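Phosphonate monoester hydrolase (Ruegeria pomeroyi, PDB 4UPK) is a hydrolase of the sulfatase family, built on the alpha/beta fold of the alkaline phosphatase superfamily. Local coordinates at residues A[203-209]-A[247-253]; A[112-118]-A[395-399]. All coordinates share one frame; numbering follows the deposited sequence.

Followed from the N terminus, the chain first reaches residues 112-118, at the start of helix 114-120, whose partner, 395-399 in helix 394-402, comes 277 residues later; contact 2 therefore closes a long loop. Contact 1 is nested inside that loop and closes a much shorter one: 203-209, between helices 169-177 and 213-224, meets 247-253, in the loop after strand 234-239. The two contacts do not touch, with centres 37 Å apart and nearest atoms about 27 Å apart. Contact 2 sets two helices side by side against strands 35-41 and 234-239 of the mixed sheet, whereas contact 1 joins two irregular loops farther from the centre of the chain.

Contact 1 of 2, residues A[203-209]-A[247-253]; sequences GPAMYRA and VAPAPYN
Ala205 meets the extended run from Val247 to Pro249 with both backbone and side chain. Its N donates to Ala248 O at 3.1 Å, the donor standing 48° out of the carbonyl plane, and its CB lies 3.7 Å from Val247 CG2. The methyl placement follows from the valine torsion: chi1 of 67° sets CG1 between N and C, toward the Tyr207 hydroxyl, and leaves CG2 opposite N, against Ala205. Farther along, Pro249 CB sits 3.6 Å from Tyr207 O, and Ala209 CB packs 3.6 Å from Ala250 O. At the other end the Asn253 amide crosses Pro204 at a slant, ND2 coming within 3.5 Å of Pro204 CD; that nitrogen is hydrogen-bonded to Asn202 O. Both segments are irregular loops within the sulfatase family region; one direct hydrogen bond and four bridging waters join them. Water 1 donates to Gly203 O and accepts from Ala248 N, water 2 links Tyr207 O with Ala250 N in the same sense, and water 4 lies 2.7 Å from Ala209 N and Ala250 O alike. Water 3 connects Tyr207 OH with Val247 O. The Tyr207 ring has Ala205 CB 3.6 Å above one face, offset toward the rim, and meets Trp171 edge-to-face. Behind the second loop, helix 303-333 touches Ala248 through Leu316 and Pro249 through Glu319.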
ATOM      1  N   GLY A 203      34.749   0.358  39.911  1.00 13.87           N
ATOM      2  CA  GLY A 203      33.942   0.966  40.958  1.00 12.33           C
ATOM      3  C   GLY A 203      32.503   0.488  40.813  1.00 17.19           C
ATOM      4  O   GLY A 203      32.053   0.203  39.695  1.00 15.23           O
ATOM      5  N   PRO A 204      31.773   0.292  41.922  1.00 17.94           N
ATOM      6  CA  PRO A 204      30.368  -0.163  41.796  1.00 19.14           C
ATOM      7  C   PRO A 204      29.479   0.847  41.043  1.00 24.82           C
ATOM      8  O   PRO A 204      29.760   2.040  41.050  1.00 25.35           O
ATOM      9  CB  PRO A 204      29.921  -0.347  43.253  1.00 20.97           C
ATOM     10  CG  PRO A 204      30.793   0.563  44.038  1.00 24.96           C
ATOM     11  CD  PRO A 204      32.133   0.566  43.330  1.00 20.50           C
ATOM     12  N   ALA A 205      28.433   0.383  40.371  1.00 21.24           N
ATOM     13  CA  ALA A 205      27.525   1.287  39.664  1.00 20.30           C
ATOM     14  C   ALA A 205      26.788   2.201  40.662  1.00 23.89           C
ATOM     15  O   ALA A 205      26.657   1.842  41.832  1.00 23.20           O
ATOM     16  CB  ALA A 205      26.530   0.489  38.834  1.00 20.29           C
ATOM     17  N   MET A 206      26.353   3.388  40.197  1.00 21.60           N
ATOM     18  CA  MET A 206      25.593   4.418  40.937  1.00 21.43           C
ATOM     19  C   MET A 206      24.332   3.794  41.574  1.00 21.44           C
ATOM     20  O   MET A 206      23.954   4.138  42.692  1.00 19.46           O
ATOM     21  CB  MET A 206      25.204   5.571  39.962  1.00 24.45           C
ATOM     22  CG  MET A 206      24.099   6.536  40.473  1.00 29.21           C
ATOM     23  SD  MET A 206      23.040   7.258  39.154  1.00 33.94           S
ATOM     24  CE  MET A 206      21.956   5.878  38.829  1.00 30.36           C
ATOM     25  N   TYR A 207      23.695   2.873  40.839  1.00 18.01           N
ATOM     26  CA  TYR A 207      22.475   2.167  41.236  1.00 17.06           C
ATOM     27  C   TYR A 207      22.780   0.844  41.948  1.00 20.09           C
ATOM     28  O   TYR A 207      23.766   0.168  41.626  1.00 19.44           O
ATOM     29  CB  TYR A 207      21.551   1.943  40.007  1.00 16.93           C
ATOM     30  CG  TYR A 207      22.288   1.456  38.777  1.00 19.15           C
ATOM     31  CD1 TYR A 207      22.537   0.097  38.579  1.00 21.41           C
ATOM     32  CD2 TYR A 207      22.750   2.352  37.813  1.00 19.24           C
ATOM     33  CE1 TYR A 207      23.229  -0.356  37.453  1.00 22.78           C
ATOM     34  CE2 TYR A 207      23.476   1.913  36.706  1.00 19.85           C
ATOM     35  CZ  TYR A 207      23.704   0.558  36.523  1.00 28.26           C
ATOM     36  OH  TYR A 207      24.399   0.133  35.417  1.00 30.35           O
ATOM     37  N   ARG A 208      21.926   0.479  42.905  1.00 16.65           N
ATOM     38  CA  ARG A 208      22.026  -0.798  43.631  1.00 17.13           C
ATOM     39  C   ARG A 208      21.600  -1.905  42.658  1.00 19.88           C
ATOM     40  O   ARG A 208      20.947  -1.603  41.653  1.00 19.18           O
ATOM     41  CB  ARG A 208      21.132  -0.810  44.889  1.00 17.73           C
ATOM     42  CG  ARG A 208      21.549   0.229  45.923  1.00 26.94           C
ATOM     43  CD  ARG A 208      20.550   0.374  47.061  1.00 33.71           C
ATOM     44  NE  ARG A 208      20.602  -0.771  47.964  1.00 43.75           N
ATOM     45  CZ  ARG A 208      19.547  -1.313  48.566  1.00 61.50           C
ATOM     46  NH1 ARG A 208      18.332  -0.806  48.380  1.00 48.02           N
ATOM     47  NH2 ARG A 208      19.695  -2.373  49.351  1.00 48.63           N
ATOM     48  N   ALA A 209      21.994  -3.164  42.933  1.00 13.77           N
ATOM     49  CA  ALA A 209      21.671  -4.330  42.104  1.00 13.46           C
ATOM     50  C   ALA A 209      20.170  -4.477  41.827  1.00 18.40           C
ATOM     51  O   ALA A 209      19.796  -4.744  40.692  1.00 18.23           O
ATOM     52  CB  ALA A 209      22.219  -5.604  42.733  1.00 14.08           C
ATOM     53  N   VAL A 247      30.078  -1.352  33.522  1.00 15.45           N
ATOM     54  CA  VAL A 247      29.851  -1.017  34.915  1.00 13.91           C
ATOM     55  C   VAL A 247      28.908  -2.072  35.470  1.00 15.74           C
ATOM     56  O   VAL A 247      27.957  -2.448  34.791  1.00 13.02           O
ATOM     57  CB  VAL A 247      29.390   0.466  35.156  1.00 16.66           C
ATOM     58  CG1 VAL A 247      27.990   0.768  34.594  1.00 15.41           C
ATOM     59  CG2 VAL A 247      29.511   0.854  36.624  1.00 16.17           C
ATOM     60  N   ALA A 248      29.193  -2.577  36.684  1.00 13.81           N
ATOM     61  CA  ALA A 248      28.364  -3.588  37.334  1.00 13.21           C
ATOM     62  C   ALA A 248      27.960  -3.139  38.726  1.00 20.53           C
ATOM     63  O   ALA A 248      28.784  -2.540  39.427  1.00 21.77           O
ATOM     64  CB  ALA A 248      29.089  -4.933  37.385  1.00 13.49           C
ATOM     65  N   PRO A 249      26.681  -3.360  39.147  1.00 17.74           N
ATOM     66  CA  PRO A 249      26.303  -2.969  40.513  1.00 17.40           C
ATOM     67  C   PRO A 249      26.922  -3.916  41.561  1.00 21.76           C
ATOM     68  O   PRO A 249      27.256  -5.063  41.228  1.00 21.26           O
ATOM     69  CB  PRO A 249      24.780  -3.048  40.470  1.00 18.53           C
ATOM     70  CG  PRO A 249      24.499  -4.154  39.519  1.00 22.37           C
ATOM     71  CD  PRO A 249      25.565  -4.051  38.459  1.00 17.66           C
ATOM     72  N   ALA A 250      27.126  -3.425  42.804  1.00 19.04           N
ATOM     73  CA  ALA A 250      27.684  -4.224  43.913  1.00 19.56           C
ATOM     74  C   ALA A 250      26.783  -5.472  44.154  1.00 21.98           C
ATOM     75  O   ALA A 250      25.559  -5.316  44.138  1.00 22.12           O
ATOM     76  CB  ALA A 250      27.771  -3.381  45.182  1.00 20.03           C
ATOM     77  N   PRO A 251      27.318  -6.712  44.275  1.00 15.30           N
ATOM     78  CA  PRO A 251      28.735  -7.105  44.398  1.00 14.84           C
ATOM     79  C   PRO A 251      29.437  -7.558  43.117  1.00 21.21           C
ATOM     80  O   PRO A 251      30.607  -7.969  43.174  1.00 21.96           O
ATOM     81  CB  PRO A 251      28.646  -8.271  45.384  1.00 16.83           C
ATOM     82  CG  PRO A 251      27.377  -8.969  44.978  1.00 20.49           C
ATOM     83  CD  PRO A 251      26.430  -7.867  44.537  1.00 15.77           C
ATOM     84  N   TYR A 252      28.720  -7.521  41.963  1.00 16.22           N
ATOM     85  CA  TYR A 252      29.218  -7.987  40.673  1.00 13.97           C
ATOM     86  C   TYR A 252      30.462  -7.336  40.149  1.00 15.36           C
ATOM     87  O   TYR A 252      31.200  -7.988  39.404  1.00 12.23           O
ATOM     88  CB  TYR A 252      28.121  -7.911  39.616  1.00 14.27           C
ATOM     89  CG  TYR A 252      26.881  -8.690  39.986  1.00 14.11           C
ATOM     90  CD1 TYR A 252      26.817 -10.074  39.798  1.00 15.04           C
ATOM     91  CD2 TYR A 252      25.770  -8.048  40.524  1.00 13.75           C
ATOM     92  CE1 TYR A 252      25.675 -10.798  40.156  1.00 13.75           C
ATOM     93  CE2 TYR A 252      24.634  -8.759  40.896  1.00 14.42           C
ATOM     94  CZ  TYR A 252      24.584 -10.132  40.703  1.00 17.19           C
ATOM     95  OH  TYR A 252      23.418 -10.792  41.019  1.00 14.85           O
ATOM     96  N   ASN A 253      30.665  -6.035  40.485  1.00 12.86           N
ATOM     97  CA  ASN A 253      31.763  -5.192  40.011  1.00 12.75           C
ATOM     98  C   ASN A 253      33.158  -5.772  40.302  1.00 17.09           C
ATOM     99  O   ASN A 253      34.045  -5.679  39.461  1.00 16.21           O
ATOM    100  CB  ASN A 253      31.614  -3.762  40.582  1.00  9.23           C
ATOM    101  CG  ASN A 253      31.716  -3.677  42.088  1.00 25.96           C
ATOM    102  OD1 ASN A 253      31.027  -4.373  42.847  1.00 16.18           O
ATOM    103  ND2 ASN A 253      32.583  -2.813  42.563  1.00 15.12           N
TER
HETATM  104  O   HOH W   1      31.966  -1.765  37.671  1.00 13.84           O
HETATM  105  O   HOH W   2      26.155  -0.795  42.924  1.00 15.98           O
HETATM  106  O   HOH W   3      25.412  -2.101  35.708  1.00 23.92           O
HETATM  107  O   HOH W   4      23.702  -3.539  45.046  1.00 22.30           O

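Contact 2 of 2, residues A[112-118]-A[395-399]; sequences PNIATEM and MPTIL
Two helices pack side by side against the central mixed sheet, their local axes 10.6 Å apart and only 15° from parallel, and Ile114 reaches across between them through CD1. With CG1 opposite the backbone N (chi1 -167°), this methyl comes 3.6 Å from Met395 O and 3.8 Å from Ile398 CB, with Leu399 CD2 close by. Met395 answers from the other side: extended beyond CG, it reaches across to the start of the first helix, where its CE lies 3.6 Å from Asn113 C. One turn on, Glu117 contributes only its aliphatic part, CB resting 3.7 Å from Leu399 CD2 and CG near Met395 CE; a bend at chi2 leads the carboxylate away to a salt bridge with Lys120. Met118 meets Ile398 at about a right angle, SD 3.9 Å from CG2. No hydrogen bond crosses between the segments; they meet by van der Waals contact, mostly of aliphatic and thioether groups. The first helix starts with a capping box, in which Thr116 N donates to Asn113 OD1 and Asn113 N to Thr116 OG1 in a nearly straight bond (169°). Val36 of strand 35-41 touches both Met118 and Ile398, and Phe234 of strand 234-239 touches Ile114 and Met118. Such near-parallel helices laid on a mainly parallel sheet are characteristic of the layered alpha/beta core of the alkaline phosphatase superfamily.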
ATOM      1  N   PRO A 112       9.297 -10.216   5.541  1.00 16.70           N
ATOM      2  CA  PRO A 112       8.678 -11.070   6.552  1.00 16.53           C
ATOM      3  C   PRO A 112       9.612 -11.278   7.746  1.00 21.23           C
ATOM      4  O   PRO A 112      10.818 -11.420   7.579  1.00 19.78           O
ATOM      5  CB  PRO A 112       8.414 -12.379   5.793  1.00 18.39           C
ATOM      6  CG  PRO A 112       8.480 -12.025   4.365  1.00 21.73           C
ATOM      7  CD  PRO A 112       9.510 -10.957   4.287  1.00 16.76           C
ATOM      8  N   ASN A 113       9.068 -11.205   8.956  1.00 19.48           N
ATOM      9  CA  ASN A 113       9.865 -11.376  10.165  1.00 18.63           C
ATOM     10  C   ASN A 113       9.146 -12.314  11.126  1.00 23.43           C
ATOM     11  O   ASN A 113       8.008 -12.705  10.844  1.00 23.13           O
ATOM     12  CB  ASN A 113      10.246 -10.025  10.803  1.00 15.28           C
ATOM     13  CG  ASN A 113       9.092  -9.154  11.262  1.00 28.20           C
ATOM     14  OD1 ASN A 113       8.293  -9.522  12.124  1.00 24.37           O
ATOM     15  ND2 ASN A 113       9.044  -7.928  10.777  1.00 16.85           N
ATOM     16  N   ILE A 114       9.808 -12.703  12.239  1.00 19.41           N
ATOM     17  CA  ILE A 114       9.225 -13.601  13.245  1.00 17.68           C
ATOM     18  C   ILE A 114       7.890 -13.067  13.817  1.00 20.66           C
ATOM     19  O   ILE A 114       6.973 -13.852  13.986  1.00 21.27           O
ATOM     20  CB  ILE A 114      10.261 -14.052  14.335  1.00 19.49           C
ATOM     21  CG1 ILE A 114       9.749 -15.236  15.210  1.00 19.74           C
ATOM     22  CG2 ILE A 114      10.762 -12.889  15.203  1.00 18.20           C
ATOM     23  CD1 ILE A 114       9.618 -16.582  14.484  1.00 27.46           C
ATOM     24  N   ALA A 115       7.770 -11.749  14.053  1.00 16.85           N
ATOM     25  CA  ALA A 115       6.563 -11.135  14.612  1.00 16.85           C
ATOM     26  C   ALA A 115       5.380 -11.146  13.626  1.00 21.90           C
ATOM     27  O   ALA A 115       4.283 -11.573  13.995  1.00 21.79           O
ATOM     28  CB  ALA A 115       6.857  -9.723  15.100  1.00 16.94           C
ATOM     29  N   THR A 116       5.613 -10.725  12.364  1.00 19.19           N
ATOM     30  CA  THR A 116       4.583 -10.715  11.316  1.00 19.34           C
ATOM     31  C   THR A 116       4.049 -12.124  11.049  1.00 23.50           C
ATOM     32  O   THR A 116       2.840 -12.309  10.899  1.00 24.47           O
ATOM     33  CB  THR A 116       5.092 -10.054  10.030  1.00 24.31           C
ATOM     34  OG1 THR A 116       6.260 -10.736   9.569  1.00 26.49           O
ATOM     35  CG2 THR A 116       5.364  -8.559  10.201  1.00 19.68           C
ATOM     36  N   GLU A 117       4.952 -13.115  11.024  1.00 19.76           N
ATOM     37  CA  GLU A 117       4.603 -14.511  10.789  1.00 19.75           C
ATOM     38  C   GLU A 117       3.903 -15.147  11.983  1.00 23.02           C
ATOM     39  O   GLU A 117       2.959 -15.901  11.771  1.00 24.31           O
ATOM     40  CB  GLU A 117       5.803 -15.323  10.274  1.00 20.42           C
ATOM     41  CG  GLU A 117       6.381 -14.846   8.947  1.00 23.34           C
ATOM     42  CD  GLU A 117       5.415 -14.351   7.890  1.00 36.31           C
ATOM     43  OE1 GLU A 117       4.758 -15.194   7.235  1.00 25.17           O
ATOM     44  OE2 GLU A 117       5.321 -13.114   7.711  1.00 25.54           O
ATOM     45  N   MET A 118       4.320 -14.802  13.227  1.00 17.36           N
ATOM     46  CA  MET A 118       3.674 -15.259  14.462  1.00 16.88           C
ATOM     47  C   MET A 118       2.283 -14.650  14.616  1.00 22.86           C
ATOM     48  O   MET A 118       1.412 -15.304  15.180  1.00 25.13           O
ATOM     49  CB  MET A 118       4.532 -14.986  15.713  1.00 18.49           C
ATOM     50  CG  MET A 118       5.725 -15.944  15.862  1.00 20.64           C
ATOM     51  SD  MET A 118       5.286 -17.661  16.235  1.00 23.73           S
ATOM     52  CE  MET A 118       5.056 -17.576  17.995  1.00 19.54           C
ATOM     53  N   MET A 395      14.366 -18.228  13.597  1.00 17.35           N
ATOM     54  CA  MET A 395      13.026 -17.893  13.100  1.00 17.54           C
ATOM     55  C   MET A 395      12.322 -19.150  12.507  1.00 22.52           C
ATOM     56  O   MET A 395      11.217 -19.450  12.959  1.00 22.69           O
ATOM     57  CB  MET A 395      13.047 -16.692  12.102  1.00 18.96           C
ATOM     58  CG  MET A 395      11.887 -16.697  11.114  1.00 22.28           C
ATOM     59  SD  MET A 395      11.706 -15.132  10.284  1.00 28.34           S
ATOM     60  CE  MET A 395      10.122 -15.330   9.502  1.00 25.77           C
ATOM     61  N   PRO A 396      12.935 -19.920  11.555  1.00 19.74           N
ATOM     62  CA  PRO A 396      12.242 -21.108  11.022  1.00 19.10           C
ATOM     63  C   PRO A 396      11.977 -22.211  12.046  1.00 23.62           C
ATOM     64  O   PRO A 396      10.997 -22.937  11.895  1.00 26.24           O
ATOM     65  CB  PRO A 396      13.147 -21.565   9.867  1.00 20.57           C
ATOM     66  CG  PRO A 396      14.479 -21.036  10.202  1.00 24.79           C
ATOM     67  CD  PRO A 396      14.232 -19.719  10.870  1.00 20.42           C
ATOM     68  N   THR A 397      12.800 -22.314  13.110  1.00 18.81           N
ATOM     69  CA  THR A 397      12.602 -23.289  14.183  1.00 16.46           C
ATOM     70  C   THR A 397      11.286 -22.987  14.945  1.00 20.49           C
ATOM     71  O   THR A 397      10.484 -23.896  15.185  1.00 19.57           O
ATOM     72  CB  THR A 397      13.816 -23.318  15.101  1.00 13.54           C
ATOM     73  OG1 THR A 397      14.993 -23.562  14.334  1.00 16.05           O
ATOM     74  CG2 THR A 397      13.697 -24.369  16.208  1.00 12.28           C
ATOM     75  N   ILE A 398      11.073 -21.702  15.299  1.00 18.10           N
ATOM     76  CA  ILE A 398       9.906 -21.225  16.038  1.00 18.92           C
ATOM     77  C   ILE A 398       8.649 -21.454  15.228  1.00 23.57           C
ATOM     78  O   ILE A 398       7.722 -22.081  15.740  1.00 24.12           O
ATOM     79  CB  ILE A 398      10.064 -19.737  16.513  1.00 21.41           C
ATOM     80  CG1 ILE A 398      11.289 -19.563  17.456  1.00 20.42           C
ATOM     81  CG2 ILE A 398       8.774 -19.223  17.178  1.00 21.43           C
ATOM     82  CD1 ILE A 398      11.904 -18.136  17.451  1.00 21.03           C
ATOM     83  N   LEU A 399       8.632 -20.989  13.949  1.00 19.46           N
ATOM     84  CA  LEU A 399       7.487 -21.145  13.040  1.00 18.57           C
ATOM     85  C   LEU A 399       7.098 -22.598  12.838  1.00 23.18           C
ATOM     86  O   LEU A 399       5.910 -22.925  12.892  1.00 22.38           O
ATOM     87  CB  LEU A 399       7.715 -20.437  11.682  1.00 17.65           C
ATOM     88  CG  LEU A 399       7.872 -18.899  11.724  1.00 20.02           C
ATOM     89  CD1 LEU A 399       8.081 -18.352  10.326  1.00 20.09           C
ATOM     90  CD2 LEU A 399       6.675 -18.205  12.440  1.00 15.29           C
TER